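Local coordinates for protein 3-methyladenine dna-glycosylase (Archaeoglobus fulgidus, PDB 2JHN) that belongs to the helix-hairpin-helix superfamily of base excision DNA repair proteins and also carries a TATA-box-binding-protein-like domain, at residues 207-212 against 218-223; 222-227 against 261-266; 125-130 against 134-139; 235-240 against 276-281. The protein carries 1 engineered substitution. All coordinates share one frame; numbering follows the deposited sequence.

Overall arrangement
Helix 220-229 links contacts 1 and 2, which have Thr222 and Ala223 in common: the first packs its start against helix 205-213, the second ties it to helix 259-270. Contacts 1 and 4 are mostly buried and apolar, with a sodium ion added at contact 1, whereas contacts 2 and 3 are partly buried. Chemically, contact 2 differs from the rest, being one salt bridge across a wide gap. Its centre lies about 6 Å from that of contact 4, and Asp239 of contact 4 joins Arg263 in a further salt bridge. Contact 3 meets the same helix 220-229, where Gln129 hydrogen-bonds Thr222; its nearest atoms stay about 5 Å from contact 4.

Contact 1 of 4, residues 207-212 against 218-223; sequences EAYEYL and IGRWTA. With NA (sodium ion), chain E.
Tyr209 packs its CD1-CE1 bond obliquely against the methyl of Ala223, with Tyr209 CE1 3.8 Å from Ala223 CB. Its CG stands anti to the backbone N (chi1 -177°), which carries the phenol across to the next helix, and there Tyr209 OH lies 3.3 Å from Arg220 CB, beside the aliphatic root of that side chain. The guanidinium is turned 76° from the ring, and Arg220 NE forms its salt bridge with Glu224 OE2, an acid whose side chain also packs on Tyr209. Next along the interface, Leu212 CB packs 3.9 Å from Ala223 CB. The carbonyl of Leu212 is covered by Ile218, whose CB comes to 3.3 Å from Leu212 O.

Helices 205-213 and 220-229 with their short connection form a helix-hairpin-helix motif. Gly219 is the N-cap of the second helix, and its O accepts from Ala223 N at 3.0 Å. In the hairpin Ile218 O binds the sodium ion at 2.5 Å, together with two waters and the backbone oxygens of Thr213 and Phe215. The two segments therefore meet through van der Waals packing, while the ion is shared by three hairpin carbonyls and probably helps to hold them together. Since all the ligands named are neutral oxygens, they would probably stabilise the cation without cancelling its charge.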
loop_
_atom_site.group_PDB
_atom_site.type_symbol
_atom_site.label_atom_id
_atom_site.label_comp_id
_atom_site.label_asym_id
_atom_site.label_seq_id
_atom_site.Cartn_x
_atom_site.Cartn_y
_atom_site.Cartn_z
ATOM N N GLU A 207 1.999 -20.602 -3.177
ATOM C CA GLU A 207 3.382 -20.711 -2.678
ATOM C C GLU A 207 3.757 -19.526 -1.752
ATOM O O GLU A 207 4.404 -19.702 -0.706
ATOM C CB GLU A 207 4.367 -20.744 -3.863
ATOM C CG GLU A 207 4.248 -21.969 -4.836
ATOM C CD GLU A 207 3.117 -21.869 -5.880
ATOM O OE1 GLU A 207 2.366 -20.863 -5.934
ATOM O OE2 GLU A 207 2.966 -22.840 -6.658
ATOM N N ALA A 208 3.388 -18.321 -2.177
ATOM C CA ALA A 208 3.639 -17.116 -1.371
ATOM C C ALA A 208 2.831 -17.169 -0.068
ATOM O O ALA A 208 3.365 -16.845 0.985
ATOM C CB ALA A 208 3.348 -15.862 -2.183
ATOM N N TYR A 209 1.569 -17.613 -0.137
ATOM C CA TYR A 209 0.733 -17.778 1.067
ATOM C C TYR A 209 1.369 -18.744 2.074
ATOM O O TYR A 209 1.422 -18.467 3.270
ATOM C CB TYR A 209 -0.691 -18.268 0.700
ATOM C CG TYR A 209 -1.583 -18.372 1.914
ATOM C CD1 TYR A 209 -2.273 -17.257 2.394
ATOM C CD2 TYR A 209 -1.716 -19.588 2.624
ATOM C CE1 TYR A 209 -3.104 -17.346 3.552
ATOM C CE2 TYR A 209 -2.539 -19.673 3.767
ATOM C CZ TYR A 209 -3.225 -18.552 4.226
ATOM O OH TYR A 209 -4.032 -18.643 5.364
ATOM N N GLU A 210 1.867 -19.876 1.592
ATOM C CA GLU A 210 2.468 -20.862 2.494
ATOM C C GLU A 210 3.796 -20.374 3.068
ATOM O O GLU A 210 4.131 -20.690 4.201
ATOM C CB GLU A 210 2.632 -22.219 1.798
ATOM C CG GLU A 210 1.321 -22.943 1.553
ATOM C CD GLU A 210 0.603 -23.340 2.845
ATOM O OE1 GLU A 210 1.282 -23.814 3.786
ATOM O OE2 GLU A 210 -0.639 -23.197 2.911
ATOM N N TYR A 211 4.540 -19.582 2.302
ATOM C CA TYR A 211 5.760 -18.985 2.825
ATOM C C TYR A 211 5.444 -17.984 3.943
ATOM O O TYR A 211 6.006 -18.070 5.052
ATOM C CB TYR A 211 6.572 -18.344 1.713
ATOM C CG TYR A 211 7.775 -17.559 2.194
ATOM C CD1 TYR A 211 8.944 -18.210 2.593
ATOM C CD2 TYR A 211 7.738 -16.159 2.245
ATOM C CE1 TYR A 211 10.069 -17.475 3.046
ATOM C CE2 TYR A 211 8.826 -15.413 2.680
ATOM C CZ TYR A 211 9.997 -16.086 3.084
ATOM O OH TYR A 211 11.084 -15.353 3.486
ATOM N N LEU A 212 4.518 -17.065 3.672
ATOM C CA LEU A 212 4.190 -16.039 4.675
ATOM C C LEU A 212 3.673 -16.681 5.964
ATOM O O LEU A 212 4.152 -16.371 7.040
ATOM C CB LEU A 212 3.192 -15.010 4.114
ATOM C CG LEU A 212 3.830 -14.167 2.999
ATOM C CD1 LEU A 212 2.729 -13.504 2.175
ATOM C CD2 LEU A 212 4.760 -13.131 3.637
ATOM N N ILE A 218 2.379 -14.836 11.703
ATOM C CA ILE A 218 1.730 -14.442 10.441
ATOM C C ILE A 218 0.640 -15.472 10.138
ATOM O O ILE A 218 0.948 -16.614 9.817
ATOM C CB ILE A 218 2.702 -14.340 9.269
ATOM C CG1 ILE A 218 3.814 -13.308 9.578
ATOM C CG2 ILE A 218 1.930 -13.966 7.985
ATOM C CD1 ILE A 218 4.770 -12.994 8.426
ATOM N N GLY A 219 -0.615 -15.045 10.216
ATOM C CA GLY A 219 -1.740 -15.935 9.888
ATOM C C GLY A 219 -2.426 -15.525 8.589
ATOM O O GLY A 219 -1.839 -14.770 7.757
ATOM N N ARG A 220 -3.666 -15.999 8.425
ATOM C CA ARG A 220 -4.382 -15.826 7.151
ATOM C C ARG A 220 -4.558 -14.340 6.780
ATOM O O ARG A 220 -4.273 -13.961 5.646
ATOM C CB ARG A 220 -5.735 -16.529 7.186
ATOM C CG ARG A 220 -6.512 -16.352 5.919
ATOM C CD ARG A 220 -7.735 -17.266 5.900
ATOM N NE ARG A 220 -8.160 -17.421 4.515
ATOM C CZ ARG A 220 -9.179 -18.173 4.112
ATOM N NH1 ARG A 220 -9.914 -18.850 5.011
ATOM N NH2 ARG A 220 -9.459 -18.245 2.802
ATOM N N TRP A 221 -5.011 -13.520 7.733
ATOM C CA TRP A 221 -5.295 -12.117 7.452
ATOM C C TRP A 221 -4.040 -11.363 7.020
ATOM O O TRP A 221 -4.041 -10.742 5.968
ATOM C CB TRP A 221 -5.963 -11.413 8.645
ATOM C CG TRP A 221 -6.060 -9.937 8.457
ATOM C CD1 TRP A 221 -6.750 -9.264 7.468
ATOM C CD2 TRP A 221 -5.427 -8.937 9.255
ATOM N NE1 TRP A 221 -6.585 -7.905 7.624
ATOM C CE2 TRP A 221 -5.779 -7.678 8.710
ATOM C CE3 TRP A 221 -4.609 -8.980 10.401
ATOM C CZ2 TRP A 221 -5.324 -6.465 9.261
ATOM C CZ3 TRP A 221 -4.174 -7.775 10.958
ATOM C CH2 TRP A 221 -4.527 -6.534 10.381
ATOM N N THR A 222 -2.971 -11.447 7.810
ATOM C CA THR A 222 -1.708 -10.786 7.455
ATOM C C THR A 222 -1.177 -11.283 6.105
ATOM O O THR A 222 -0.694 -10.482 5.293
ATOM C CB THR A 222 -0.672 -11.022 8.547
ATOM O OG1 THR A 222 -1.161 -10.411 9.755
ATOM C CG2 THR A 222 0.711 -10.430 8.132
ATOM N N ALA A 223 -1.274 -12.585 5.855
ATOM C CA ALA A 223 -0.708 -13.145 4.617
ATOM C C ALA A 223 -1.526 -12.634 3.400
ATOM O O ALA A 223 -0.953 -12.182 2.376
ATOM C CB ALA A 223 -0.648 -14.704 4.682
HETATM NA NA NA E . 1.999 -18.586 10.809
HETATM O O HOH W 1 1.245 -18.014 13.069
HETATM O O HOH W 2 -0.161 -19.882 10.645
#

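Contact 2 of 4, residues 222-227 against 261-266; sequences TAELVL and KVREIA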
loop_
_atom_site.group_PDB
_atom_site.type_symbol
_atom_site.label_atom_id
_atom_site.label_comp_id
_atom_site.label_asym_id
_atom_site.label_seq_id
_atom_site.Cartn_x
_atom_site.Cartn_y
_atom_site.Cartn_z
ATOM N N THR A 222 -2.971 -11.447 7.810
ATOM C CA THR A 222 -1.708 -10.786 7.455
ATOM C C THR A 222 -1.177 -11.283 6.105
ATOM O O THR A 222 -0.694 -10.482 5.293
ATOM C CB THR A 222 -0.672 -11.022 8.547
ATOM O OG1 THR A 222 -1.161 -10.411 9.755
ATOM C CG2 THR A 222 0.711 -10.430 8.132
ATOM N N ALA A 223 -1.274 -12.585 5.855
ATOM C CA ALA A 223 -0.708 -13.145 4.617
ATOM C C ALA A 223 -1.526 -12.634 3.400
ATOM O O ALA A 223 -0.953 -12.182 2.376
ATOM C CB ALA A 223 -0.648 -14.704 4.682
ATOM N N GLU A 224 -2.851 -12.682 3.522
ATOM C CA GLU A 224 -3.728 -12.201 2.428
ATOM C C GLU A 224 -3.620 -10.697 2.208
ATOM O O GLU A 224 -3.650 -10.242 1.046
ATOM C CB GLU A 224 -5.183 -12.638 2.612
ATOM C CG GLU A 224 -5.332 -14.173 2.573
ATOM C CD GLU A 224 -6.760 -14.646 2.689
ATOM O OE1 GLU A 224 -7.633 -13.847 3.135
ATOM O OE2 GLU A 224 -6.995 -15.828 2.298
ATOM N N LEU A 225 -3.494 -9.936 3.284
ATOM C CA LEU A 225 -3.255 -8.479 3.161
ATOM C C LEU A 225 -1.924 -8.218 2.413
ATOM O O LEU A 225 -1.880 -7.443 1.454
ATOM C CB LEU A 225 -3.251 -7.816 4.544
ATOM C CG LEU A 225 -3.300 -6.301 4.640
ATOM C CD1 LEU A 225 -4.653 -5.834 4.052
ATOM C CD2 LEU A 225 -3.182 -5.933 6.143
ATOM N N VAL A 226 -0.861 -8.911 2.807
ATOM C CA VAL A 226 0.447 -8.772 2.099
ATOM C C VAL A 226 0.296 -9.111 0.627
ATOM O O VAL A 226 0.734 -8.346 -0.237
ATOM C CB VAL A 226 1.542 -9.629 2.749
ATOM C CG1 VAL A 226 2.789 -9.764 1.812
ATOM C CG2 VAL A 226 1.935 -9.026 4.120
ATOM N N LEU A 227 -0.327 -10.257 0.340
ATOM C CA LEU A 227 -0.499 -10.718 -1.018
ATOM C C LEU A 227 -1.159 -9.644 -1.907
ATOM O O LEU A 227 -0.713 -9.395 -3.016
ATOM C CB LEU A 227 -1.322 -12.015 -1.048
ATOM C CG LEU A 227 -0.417 -13.262 -0.821
ATOM C CD1 LEU A 227 -1.233 -14.442 -0.354
ATOM C CD2 LEU A 227 0.273 -13.603 -2.136
ATOM N N LYS A 261 -18.835 -15.178 4.120
ATOM C CA LYS A 261 -19.870 -14.562 3.279
ATOM C C LYS A 261 -19.264 -13.458 2.383
ATOM O O LYS A 261 -19.604 -13.324 1.195
ATOM C CB LYS A 261 -20.967 -13.969 4.167
ATOM C CG LYS A 261 -22.199 -13.496 3.388
ATOM C CD LYS A 261 -22.968 -14.718 2.848
ATOM C CE LYS A 261 -23.880 -14.355 1.701
ATOM N NZ LYS A 261 -24.752 -15.524 1.355
ATOM N N VAL A 262 -18.364 -12.671 2.971
ATOM C CA VAL A 262 -17.633 -11.654 2.216
ATOM C C VAL A 262 -16.789 -12.278 1.103
ATOM O O VAL A 262 -16.791 -11.788 -0.018
ATOM C CB VAL A 262 -16.785 -10.774 3.128
ATOM C CG1 VAL A 262 -15.817 -9.883 2.311
ATOM C CG2 VAL A 262 -17.670 -9.936 4.022
ATOM N N ARG A 263 -16.078 -13.365 1.416
ATOM C CA ARG A 263 -15.376 -14.132 0.391
ATOM C C ARG A 263 -16.254 -14.597 -0.750
ATOM O O ARG A 263 -15.834 -14.607 -1.910
ATOM C CB ARG A 263 -14.690 -15.352 1.020
ATOM C CG ARG A 263 -13.214 -15.242 1.033
ATOM C CD ARG A 263 -12.570 -16.377 1.774
ATOM N NE ARG A 263 -11.429 -15.834 2.482
ATOM C CZ ARG A 263 -11.365 -15.660 3.799
ATOM N NH1 ARG A 263 -12.376 -16.018 4.586
ATOM N NH2 ARG A 263 -10.267 -15.134 4.327
ATOM N N GLU A 264 -17.473 -15.015 -0.403
ATOM C CA GLU A 264 -18.444 -15.510 -1.361
ATOM C C GLU A 264 -18.867 -14.374 -2.302
ATOM O O GLU A 264 -18.852 -14.554 -3.520
ATOM C CB GLU A 264 -19.636 -16.138 -0.608
ATOM C CG GLU A 264 -20.772 -16.681 -1.463
ATOM C CD GLU A 264 -22.111 -16.705 -0.719
ATOM O OE1 GLU A 264 -22.148 -17.050 0.486
ATOM O OE2 GLU A 264 -23.133 -16.357 -1.346
ATOM N N ILE A 265 -19.205 -13.216 -1.731
ATOM C CA ILE A 265 -19.474 -11.974 -2.483
ATOM C C ILE A 265 -18.341 -11.573 -3.443
ATOM O O ILE A 265 -18.580 -11.288 -4.628
ATOM C CB ILE A 265 -19.832 -10.775 -1.537
ATOM C CG1 ILE A 265 -21.330 -10.760 -1.250
ATOM C CG2 ILE A 265 -19.429 -9.404 -2.167
ATOM C CD1 ILE A 265 -22.209 -10.691 -2.529
ATOM N N ALA A 266 -17.109 -11.541 -2.933
ATOM C CA ALA A 266 -15.960 -11.222 -3.786
ATOM C C ALA A 266 -15.817 -12.184 -4.962
ATOM O O ALA A 266 -15.561 -11.759 -6.095
ATOM C CB ALA A 266 -14.674 -11.189 -2.958
#
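Arg263 reaches Glu224 through a bent chain, its chi1 of -110° lying well off the staggered positions and a further kink at chi3, while Glu224 runs extended beyond CG. The two side chains approach from opposite directions and span a wide gap, the CA atoms of Glu224 and Arg263 being 12.0 Å apart. Arg263 NH2 donates to Glu224 OE1 at 3.2 Å, with an N-H...O angle of 158°. The acceptor sits almost in the guanidinium plane, at its edge, and is approached on its syn side, with the nitrogen somewhat out of the carboxylate plane. The two flat groups are twisted 62° apart, and the geometry is that of a salt bridge made by a single N-H, with Glu224 OE2 lying 3.9 Å from Arg263 NH2.

Each group has its stronger partner outside this pair: Glu224 OE2 with Arg220 NE, and Arg263 NH2 with Asp239 OD2, both salt bridges, so two arginines and two acids make a compact network. Its place is between helix 220-229, the second helix of the helix-hairpin-helix, and helix 259-270. For buried Glu224, the two cationic partners would favour the ionised carboxylate, and the alternation of charges probably offsets the closeness of the two arginines.

Contact 3 of 4, residues 125-130 against 134-139; sequences AIIQQQ and VVAEKL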
loop_
_atom_site.group_PDB
_atom_site.type_symbol
_atom_site.label_atom_id
_atom_site.label_comp_id
_atom_site.label_asym_id
_atom_site.label_seq_id
_atom_site.Cartn_x
_atom_site.Cartn_y
_atom_site.Cartn_z
ATOM N N ALA A 125 2.557 -4.687 7.452
ATOM C CA ALA A 125 1.415 -5.564 7.734
ATOM C C ALA A 125 1.482 -6.117 9.177
ATOM O O ALA A 125 0.466 -6.214 9.864
ATOM C CB ALA A 125 1.310 -6.709 6.686
ATOM N N ILE A 126 2.694 -6.448 9.611
ATOM C CA ILE A 126 2.945 -6.918 10.946
ATOM C C ILE A 126 2.671 -5.815 11.978
ATOM O O ILE A 126 1.981 -6.051 12.986
ATOM C CB ILE A 126 4.397 -7.428 11.080
ATOM C CG1 ILE A 126 4.595 -8.733 10.299
ATOM C CG2 ILE A 126 4.755 -7.643 12.594
ATOM C CD1 ILE A 126 6.078 -9.104 10.133
ATOM N N ILE A 127 3.210 -4.620 11.715
ATOM C CA ILE A 127 2.950 -3.442 12.572
ATOM C C ILE A 127 1.455 -3.220 12.822
ATOM O O ILE A 127 1.029 -2.970 13.963
ATOM C CB ILE A 127 3.644 -2.172 12.019
ATOM C CG1 ILE A 127 5.182 -2.333 12.101
ATOM C CG2 ILE A 127 3.139 -0.877 12.737
ATOM C CD1 ILE A 127 5.962 -1.237 11.360
ATOM N N GLN A 128 0.659 -3.348 11.769
ATOM C CA GLN A 128 -0.782 -3.172 11.849
ATOM C C GLN A 128 -1.576 -4.205 12.681
ATOM O O GLN A 128 -2.732 -3.965 13.003
ATOM C CB GLN A 128 -1.339 -3.109 10.437
ATOM C CG GLN A 128 -2.602 -2.288 10.297
ATOM C CD GLN A 128 -3.266 -2.564 8.991
ATOM O OE1 GLN A 128 -2.604 -2.640 7.945
ATOM N NE2 GLN A 128 -4.587 -2.742 9.030
ATOM N N GLN A 129 -0.969 -5.338 13.019
ATOM C CA GLN A 129 -1.667 -6.403 13.764
ATOM C C GLN A 129 -2.300 -5.866 15.069
ATOM O O GLN A 129 -1.617 -5.262 15.898
ATOM C CB GLN A 129 -0.739 -7.613 14.025
ATOM C CG GLN A 129 -0.283 -8.322 12.721
ATOM C CD GLN A 129 0.645 -9.528 12.909
ATOM O OE1 GLN A 129 1.336 -9.673 13.926
ATOM N NE2 GLN A 129 0.662 -10.403 11.914
ATOM N N GLN A 130 -3.616 -6.048 15.192
ATOM C CA GLN A 130 -4.403 -5.710 16.413
ATOM C C GLN A 130 -4.521 -4.210 16.731
ATOM O O GLN A 130 -4.954 -3.844 17.826
ATOM C CB GLN A 130 -3.893 -6.474 17.659
ATOM C CG GLN A 130 -4.128 -7.981 17.648
ATOM C CD GLN A 130 -2.990 -8.732 16.987
ATOM O OE1 GLN A 130 -1.814 -8.530 17.329
ATOM N NE2 GLN A 130 -3.322 -9.596 16.031
ATOM N N VAL A 134 -4.156 4.230 11.494
ATOM C CA VAL A 134 -3.543 5.500 11.924
ATOM C C VAL A 134 -2.423 5.297 12.968
ATOM O O VAL A 134 -1.348 5.895 12.844
ATOM C CB VAL A 134 -4.590 6.527 12.469
ATOM C CG1 VAL A 134 -3.892 7.696 13.185
ATOM C CG2 VAL A 134 -5.463 7.059 11.347
ATOM N N VAL A 135 -2.680 4.482 13.994
ATOM C CA VAL A 135 -1.639 4.147 15.010
ATOM C C VAL A 135 -0.438 3.414 14.358
ATOM O O VAL A 135 0.730 3.676 14.692
ATOM C CB VAL A 135 -2.229 3.321 16.217
ATOM C CG1 VAL A 135 -1.130 2.706 17.080
ATOM C CG2 VAL A 135 -3.156 4.190 17.088
ATOM N N ALA A 136 -0.733 2.518 13.416
ATOM C CA ALA A 136 0.293 1.768 12.680
ATOM C C ALA A 136 1.201 2.698 11.887
ATOM O O ALA A 136 2.412 2.527 11.881
ATOM C CB ALA A 136 -0.350 0.740 11.744
ATOM N N GLU A 137 0.603 3.676 11.213
ATOM C CA GLU A 137 1.350 4.643 10.415
ATOM C C GLU A 137 2.262 5.560 11.259
ATOM O O GLU A 137 3.360 5.927 10.833
ATOM C CB GLU A 137 0.386 5.450 9.549
ATOM C CG GLU A 137 -0.296 4.596 8.460
ATOM C CD GLU A 137 0.635 4.282 7.292
ATOM O OE1 GLU A 137 1.391 3.282 7.379
ATOM O OE2 GLU A 137 0.605 5.039 6.286
ATOM N N LYS A 138 1.799 5.931 12.455
ATOM C CA LYS A 138 2.652 6.689 13.381
ATOM C C LYS A 138 3.849 5.859 13.824
ATOM O O LYS A 138 4.955 6.387 13.941
ATOM C CB LYS A 138 1.854 7.176 14.600
ATOM C CG LYS A 138 0.888 8.277 14.251
ATOM C CD LYS A 138 0.154 8.778 15.482
ATOM C CE LYS A 138 -0.926 9.752 15.058
ATOM N NZ LYS A 138 -1.370 10.584 16.214
ATOM N N LEU A 139 3.631 4.563 14.055
ATOM C CA LEU A 139 4.722 3.648 14.385
ATOM C C LEU A 139 5.712 3.554 13.222
ATOM O O LEU A 139 6.928 3.620 13.435
ATOM C CB LEU A 139 4.198 2.272 14.785
ATOM C CG LEU A 139 3.712 2.188 16.233
ATOM C CD1 LEU A 139 2.885 0.941 16.491
ATOM C CD2 LEU A 139 4.909 2.240 17.195
#
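Helices 118-127 and 133-147, consecutive in the helical domain, pack where the chain turns from one into the other, with Ile127 and Gln128 set against Ala136. The backbones come close here: Gln128 CA and Ala136 CA are 5.1 Å apart. Ile127 does the touching with its CG2 branch, which the torsion chi1 of -66° places anti to the backbone N while CG1 goes beside it. Ile127 CG2 lies 3.6 Å from Ala136 O. The same Ile127 CG2 is 3.9 Å from Leu139 CB, so it rests across one helical turn. Alongside, the methylene CG of Gln128 is 4.0 Å from Ala136 CB, and the glutamine side chain also touches Trp221 and Leu225 of helix 220-229. At the end of the first helix, Lys184 NZ hydrogen-bonds both Ile127 O and Gln129 O. Between the two segments the small side chain of Ala136 is consistent with the close approach, and cohesion there comes from dispersion and burial of apolar surface, without polar pairing.

Contact 4 of 4, residues 235-240 against 276-281; sequences VFPADD and DILFYL
The backbone from Phe236 to Asp240 folds as an inverse gamma turn centred on Pro237 (phi -80°, psi 79°), with a weak bond from Ala238 N to Phe236 O, followed at once by a type I turn closed by Asp240 N to Pro237 O at 3.1 Å. Phe236 and Pro237, at the head of these turns, face Leu278 and Leu281 of helix 274-287. With CG anti to the backbone N (chi1 -169°), the phenylalanine ring is swung toward that helix. Its CZ lies 3.6 Å from Leu281 CD1, a methyl sitting at the ring edge and close to its plane, and the two side chains cross at about a right angle. Farther round the ring, Phe236 CE1 meets Leu278 CB obliquely at 4.1 Å. Leu278 spends its branched end on the proline: its CD2 is 3.8 Å from Pro237 CD, and its CD1 is 3.9 Å from Pro237 CG.

Asp240 then acts as N-cap of helix 241-251, its OD2 accepting from Val243 N, while its OD1 takes the indole N-H of Trp221 from helix 220-229. Phe236 is further packed by Val262 and Ala266 of helix 259-270 and meets Phe270 edge-to-face. Val243 of helix 241-251 touches both Phe236 and Leu278, and Val247 and Leu250 touch Leu281, so the loop is lodged between helices 241-251, 259-270 and 274-287.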
loop_
_atom_site.group_PDB
_atom_site.type_symbol
_atom_site.label_atom_id
_atom_site.label_comp_id
_atom_site.label_asym_id
_atom_site.label_seq_id
_atom_site.Cartn_x
_atom_site.Cartn_y
_atom_site.Cartn_z
ATOM N N VAL A 235 -5.790 -11.630 -4.310
ATOM C CA VAL A 235 -6.165 -12.422 -3.160
ATOM C C VAL A 235 -6.980 -11.479 -2.283
ATOM O O VAL A 235 -6.558 -10.352 -2.002
ATOM C CB VAL A 235 -4.906 -12.969 -2.447
ATOM C CG1 VAL A 235 -5.246 -13.631 -1.134
ATOM C CG2 VAL A 235 -4.172 -13.955 -3.381
ATOM N N PHE A 236 -8.168 -11.893 -1.889
ATOM C CA PHE A 236 -9.060 -10.921 -1.269
ATOM C C PHE A 236 -9.105 -11.183 0.228
ATOM O O PHE A 236 -9.591 -12.246 0.645
ATOM C CB PHE A 236 -10.454 -10.978 -1.910
ATOM C CG PHE A 236 -11.358 -9.835 -1.498
ATOM C CD1 PHE A 236 -11.223 -8.569 -2.100
ATOM C CD2 PHE A 236 -12.334 -10.026 -0.523
ATOM C CE1 PHE A 236 -12.070 -7.494 -1.721
ATOM C CE2 PHE A 236 -13.182 -8.983 -0.119
ATOM C CZ PHE A 236 -13.047 -7.704 -0.734
ATOM N N PRO A 237 -8.593 -10.227 1.042
ATOM C CA PRO A 237 -8.453 -10.420 2.503
ATOM C C PRO A 237 -9.749 -10.219 3.301
ATOM O O PRO A 237 -9.955 -9.180 3.958
ATOM C CB PRO A 237 -7.389 -9.387 2.889
ATOM C CG PRO A 237 -7.625 -8.251 1.911
ATOM C CD PRO A 237 -8.119 -8.889 0.617
ATOM N N ALA A 238 -10.589 -11.238 3.265
ATOM C CA ALA A 238 -11.959 -11.146 3.781
ATOM C C ALA A 238 -12.059 -11.060 5.314
ATOM O O ALA A 238 -13.082 -10.592 5.854
ATOM C CB ALA A 238 -12.781 -12.333 3.224
ATOM N N ASP A 239 -11.023 -11.514 6.026
ATOM C CA ASP A 239 -10.986 -11.373 7.495
ATOM C C ASP A 239 -10.772 -9.928 7.950
ATOM O O ASP A 239 -10.997 -9.607 9.105
ATOM C CB ASP A 239 -9.930 -12.293 8.143
ATOM C CG ASP A 239 -10.200 -13.754 7.878
ATOM O OD1 ASP A 239 -11.183 -14.287 8.456
ATOM O OD2 ASP A 239 -9.446 -14.365 7.072
ATOM N N ASP A 240 -10.333 -9.049 7.045
ATOM C CA ASP A 240 -10.081 -7.664 7.431
ATOM C C ASP A 240 -11.404 -7.030 7.916
ATOM O O ASP A 240 -12.418 -7.081 7.206
ATOM C CB ASP A 240 -9.451 -6.888 6.252
ATOM C CG ASP A 240 -8.957 -5.505 6.666
ATOM O OD1 ASP A 240 -7.736 -5.347 6.913
ATOM O OD2 ASP A 240 -9.801 -4.588 6.767
ATOM N N ASP A 276 -8.384 -4.342 -7.074
ATOM C CA ASP A 276 -8.690 -2.931 -7.311
ATOM C C ASP A 276 -9.875 -2.507 -6.456
ATOM O O ASP A 276 -9.860 -1.469 -5.776
ATOM C CB ASP A 276 -9.044 -2.746 -8.799
ATOM C CG ASP A 276 -7.909 -3.111 -9.704
ATOM O OD1 ASP A 276 -6.964 -2.306 -9.820
ATOM O OD2 ASP A 276 -7.962 -4.209 -10.321
ATOM N N ILE A 277 -10.915 -3.332 -6.460
ATOM C CA ILE A 277 -12.099 -3.026 -5.637
ATOM C C ILE A 277 -11.761 -2.942 -4.140
ATOM O O ILE A 277 -12.337 -2.156 -3.398
ATOM C CB ILE A 277 -13.244 -4.050 -5.933
ATOM C CG1 ILE A 277 -13.690 -3.882 -7.394
ATOM C CG2 ILE A 277 -14.410 -3.918 -4.911
ATOM C CD1 ILE A 277 -14.495 -5.092 -7.944
ATOM N N LEU A 278 -10.815 -3.757 -3.688
ATOM C CA LEU A 278 -10.372 -3.693 -2.319
ATOM C C LEU A 278 -9.940 -2.272 -1.896
ATOM O O LEU A 278 -10.276 -1.821 -0.794
ATOM C CB LEU A 278 -9.186 -4.654 -2.145
ATOM C CG LEU A 278 -8.464 -4.640 -0.795
ATOM C CD1 LEU A 278 -9.368 -5.094 0.337
ATOM C CD2 LEU A 278 -7.211 -5.480 -0.882
ATOM N N PHE A 279 -9.202 -1.574 -2.759
ATOM C CA PHE A 279 -8.771 -0.196 -2.448
ATOM C C PHE A 279 -9.973 0.787 -2.354
ATOM O O PHE A 279 -9.983 1.678 -1.489
ATOM C CB PHE A 279 -7.736 0.303 -3.460
ATOM C CG PHE A 279 -6.319 -0.197 -3.197
ATOM C CD1 PHE A 279 -6.050 -1.548 -2.994
ATOM C CD2 PHE A 279 -5.241 0.713 -3.175
ATOM C CE1 PHE A 279 -4.721 -2.010 -2.774
ATOM C CE2 PHE A 279 -3.917 0.264 -2.966
ATOM C CZ PHE A 279 -3.660 -1.100 -2.756
ATOM N N TYR A 280 -10.956 0.608 -3.242
ATOM C CA TYR A 280 -12.243 1.354 -3.149
ATOM C C TYR A 280 -12.980 1.053 -1.835
ATOM O O TYR A 280 -13.566 1.959 -1.252
ATOM C CB TYR A 280 -13.155 1.059 -4.359
ATOM C CG TYR A 280 -12.681 1.744 -5.647
ATOM C CD1 TYR A 280 -11.665 1.179 -6.413
ATOM C CD2 TYR A 280 -13.250 2.966 -6.078
ATOM C CE1 TYR A 280 -11.187 1.804 -7.591
ATOM C CE2 TYR A 280 -12.809 3.590 -7.280
ATOM C CZ TYR A 280 -11.770 3.004 -8.019
ATOM O OH TYR A 280 -11.308 3.597 -9.157
ATOM N N LEU A 281 -12.937 -0.204 -1.372
ATOM C CA LEU A 281 -13.559 -0.594 -0.091
ATOM C C LEU A 281 -12.820 0.056 1.103
ATOM O O LEU A 281 -13.462 0.488 2.062
ATOM C CB LEU A 281 -13.627 -2.120 0.066
ATOM C CG LEU A 281 -14.508 -2.873 -0.934
ATOM C CD1 LEU A 281 -14.370 -4.379 -0.753
ATOM C CD2 LEU A 281 -16.006 -2.461 -0.831
#